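Local coordinates for inactivation-no-after-potential D protein (Drosophila melanogaster, PDB 2QKV) that probably scaffolds components of the fly's G protein-coupled visual signalling pathway, this fragment being its fifth PDZ domain, a peptide-binding module, at residues A[62-67]-A[73-78]. The protein carries 1 engineered substitution. Residues are numbered along the deposited sequence; the frame is centred on the assembly and turned at random.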
ATOM      1  N   ASP A  62      -2.348 -18.619  -8.804  1.00 11.67           N
ATOM      2  CA  ASP A  62      -2.164 -17.174  -8.827  1.00 11.56           C
ATOM      3  C   ASP A  62      -1.579 -16.653  -7.522  1.00  9.64           C
ATOM      4  O   ASP A  62      -2.162 -16.854  -6.455  1.00  9.51           O
ATOM      5  CB  ASP A  62      -3.498 -16.466  -9.094  1.00 10.48           C
ATOM      6  CG  ASP A  62      -3.952 -16.596 -10.534  1.00 12.09           C
ATOM      7  OD1 ASP A  62      -3.123 -16.370 -11.441  1.00 14.27           O
ATOM      8  OD2 ASP A  62      -5.138 -16.904 -10.757  1.00 14.35           O
ATOM      9  N   ALA A  63      -0.430 -15.987  -7.616  1.00  9.03           N
ATOM     10  CA  ALA A  63       0.205 -15.401  -6.439  1.00  9.58           C
ATOM     11  C   ALA A  63      -0.701 -14.277  -5.944  1.00  9.37           C
ATOM     12  O   ALA A  63      -1.180 -13.468  -6.743  1.00  9.62           O
ATOM     13  CB  ALA A  63       1.582 -14.851  -6.804  1.00 10.22           C
ATOM     14  N   LEU A  64      -0.942 -14.231  -4.634  1.00  6.74           N
ATOM     15  CA  LEU A  64      -1.820 -13.214  -4.068  1.00  7.12           C
ATOM     16  C   LEU A  64      -1.118 -11.947  -3.597  1.00  8.67           C
ATOM     17  O   LEU A  64      -1.781 -10.959  -3.285  1.00  9.21           O
ATOM     18  CB  LEU A  64      -2.636 -13.804  -2.907  1.00  7.91           C
ATOM     19  CG  LEU A  64      -3.497 -15.042  -3.203  1.00  7.83           C
ATOM     20  CD1 LEU A  64      -4.290 -15.413  -1.955  1.00  8.10           C
ATOM     21  CD2 LEU A  64      -4.442 -14.766  -4.361  1.00  9.53           C
ATOM     22  N   GLU A  65       0.210 -11.957  -3.543  1.00  9.29           N
ATOM     23  CA  GLU A  65       0.911 -10.756  -3.096  1.00 10.48           C
ATOM     24  C   GLU A  65       0.541  -9.535  -3.937  1.00  8.38           C
ATOM     25  O   GLU A  65       0.518  -9.596  -5.170  1.00  9.40           O
ATOM     26  CB  GLU A  65       2.435 -10.962  -3.125  1.00 13.73           C
ATOM     27  CG  GLU A  65       2.966 -11.470  -4.429  1.00 19.97           C
ATOM     28  CD  GLU A  65       3.243 -12.964  -4.398  1.00 24.09           C
ATOM     29  OE1 GLU A  65       2.417 -13.726  -3.833  1.00 23.78           O
ATOM     30  OE2 GLU A  65       4.288 -13.369  -4.945  1.00 25.14           O
ATOM     31  N   GLY A  66       0.209  -8.445  -3.251  1.00  8.98           N
ATOM     32  CA  GLY A  66      -0.127  -7.205  -3.922  1.00 10.16           C
ATOM     33  C   GLY A  66      -1.464  -7.103  -4.622  1.00  8.89           C
ATOM     34  O   GLY A  66      -1.793  -6.049  -5.146  1.00  8.45           O
ATOM     35  N   LEU A  67      -2.238  -8.174  -4.658  1.00  8.52           N
ATOM     36  CA  LEU A  67      -3.514  -8.103  -5.348  1.00  9.11           C
ATOM     37  C   LEU A  67      -4.585  -7.396  -4.539  1.00  7.47           C
ATOM     38  O   LEU A  67      -4.618  -7.492  -3.308  1.00  8.24           O
ATOM     39  CB  LEU A  67      -4.040  -9.510  -5.674  1.00  8.51           C
ATOM     40  CG  LEU A  67      -3.270 -10.415  -6.637  1.00  8.78           C
ATOM     41  CD1 LEU A  67      -4.062 -11.720  -6.837  1.00  8.34           C
ATOM     42  CD2 LEU A  67      -3.089  -9.714  -7.983  1.00  8.83           C
ATOM     43  N   TYR A  73     -10.461 -12.129  -3.606  1.00  8.23           N
ATOM     44  CA  TYR A  73     -11.734 -12.705  -3.197  1.00  7.63           C
ATOM     45  C   TYR A  73     -12.439 -13.370  -4.387  1.00  8.23           C
ATOM     46  O   TYR A  73     -13.014 -14.450  -4.235  1.00  8.70           O
ATOM     47  CB  TYR A  73     -12.626 -11.617  -2.587  1.00  9.91           C
ATOM     48  CG  TYR A  73     -14.021 -12.072  -2.229  1.00 11.73           C
ATOM     49  CD1 TYR A  73     -14.348 -12.456  -0.929  1.00 13.98           C
ATOM     50  CD2 TYR A  73     -15.019 -12.105  -3.197  1.00 15.44           C
ATOM     51  CE1 TYR A  73     -15.664 -12.857  -0.599  1.00 10.46           C
ATOM     52  CE2 TYR A  73     -16.306 -12.501  -2.891  1.00 15.06           C
ATOM     53  CZ  TYR A  73     -16.627 -12.872  -1.602  1.00 11.94           C
ATOM     54  OH  TYR A  73     -17.915 -13.273  -1.338  1.00 13.89           O
ATOM     55  N   ALA A  74     -12.398 -12.720  -5.551  1.00  7.80           N
ATOM     56  CA  ALA A  74     -13.024 -13.260  -6.755  1.00  9.12           C
ATOM     57  C   ALA A  74     -12.428 -14.613  -7.106  1.00 10.50           C
ATOM     58  O   ALA A  74     -13.140 -15.511  -7.548  1.00 11.46           O
ATOM     59  CB  ALA A  74     -12.858 -12.284  -7.927  1.00  8.82           C
ATOM     60  N   LEU A  75     -11.123 -14.766  -6.902  1.00  9.39           N
ATOM     61  CA  LEU A  75     -10.466 -16.033  -7.212  1.00 10.44           C
ATOM     62  C   LEU A  75     -11.000 -17.142  -6.302  1.00 10.88           C
ATOM     63  O   LEU A  75     -11.329 -18.250  -6.764  1.00 11.32           O
ATOM     64  CB  LEU A  75      -8.946 -15.904  -7.035  1.00  9.96           C
ATOM     65  CG  LEU A  75      -8.266 -14.882  -7.945  1.00 11.63           C
ATOM     66  CD1 LEU A  75      -6.792 -14.784  -7.597  1.00 12.94           C
ATOM     67  CD2 LEU A  75      -8.439 -15.293  -9.399  1.00 13.57           C
ATOM     68  N   PHE A  76     -11.092 -16.853  -5.004  1.00  9.33           N
ATOM     69  CA  PHE A  76     -11.619 -17.838  -4.063  1.00 10.52           C
ATOM     70  C   PHE A  76     -13.073 -18.179  -4.415  1.00 11.83           C
ATOM     71  O   PHE A  76     -13.461 -19.352  -4.471  1.00 12.66           O
ATOM     72  CB  PHE A  76     -11.610 -17.299  -2.628  1.00  9.02           C
ATOM     73  CG  PHE A  76     -10.280 -17.404  -1.913  1.00 10.24           C
ATOM     74  CD1 PHE A  76      -9.274 -16.472  -2.125  1.00 10.10           C
ATOM     75  CD2 PHE A  76     -10.065 -18.423  -0.992  1.00 11.24           C
ATOM     76  CE1 PHE A  76      -8.059 -16.551  -1.422  1.00  9.92           C
ATOM     77  CE2 PHE A  76      -8.873 -18.520  -0.286  1.00 11.07           C
ATOM     78  CZ  PHE A  76      -7.858 -17.575  -0.501  1.00 12.09           C
ATOM     79  N   LYS A  77     -13.877 -17.147  -4.642  1.00 12.40           N
ATOM     80  CA  LYS A  77     -15.293 -17.344  -4.935  1.00 14.39           C
ATOM     81  C   LYS A  77     -15.534 -18.117  -6.225  1.00 14.17           C
ATOM     82  O   LYS A  77     -16.525 -18.833  -6.346  1.00 15.06           O
ATOM     83  CB  LYS A  77     -16.004 -15.989  -5.004  1.00 17.09           C
ATOM     84  CG  LYS A  77     -17.523 -16.045  -4.845  1.00 22.92           C
ATOM     85  CD  LYS A  77     -17.916 -16.205  -3.381  1.00 25.02           C
ATOM     86  CE  LYS A  77     -19.405 -16.005  -3.174  1.00 28.92           C
ATOM     87  NZ  LYS A  77     -19.767 -15.997  -1.727  1.00 33.07           N
ATOM     88  N   GLY A  78     -14.617 -17.986  -7.175  1.00 13.61           N
ATOM     89  CA  GLY A  78     -14.764 -18.656  -8.455  1.00 15.88           C
ATOM     90  C   GLY A  78     -14.351 -20.117  -8.507  1.00 17.30           C
ATOM     91  O   GLY A  78     -14.529 -20.770  -9.540  1.00 17.90           O
TER
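Asp62 meets Leu75 through both its CB and its carboxylate: CB lies 4.0 Å from Leu75 CD1, and OD2 is 3.9 Å from Leu75 CD2. At those separations the approach is plain van der Waals contact, and the two side chains cross at about a right angle. Leu64 then reaches the helix with both branches. Its CD2 touches Leu75 CD1 at 4.0 Å as the two leucines run past each other in opposite directions, while its CD1 sits at the edge of the Phe76 ring, near the ring plane, 4.0 Å from CE1. With CG anti to its carbonyl carbon, Phe76 carries its ring toward Leu64; the ring also meets that of Phe59, the planes inclined by about 30°. From Leu64 to Leu67 the chain makes a type II beta turn, evidenced by the 3.1 Å bond from Leu67 N to Leu64 O and by Glu65 psi 131° with Gly66 phi 74°. The turn returns Leu67 to the helix, where its CD1 lies 4.2 Å from Leu75 CD1. That one methyl therefore touches Asp62, Leu64 and Leu67. No hydrogen bond links the segments, which bury 171 Å² between them. Leu64 and Phe76 also touch Ile56 of strand 55-59. The contact thus packs strand 62-63 and its turn against helix 69-77, the second helix of the PDZ fold, which in this family typically forms the peptide groove with strand 24-28.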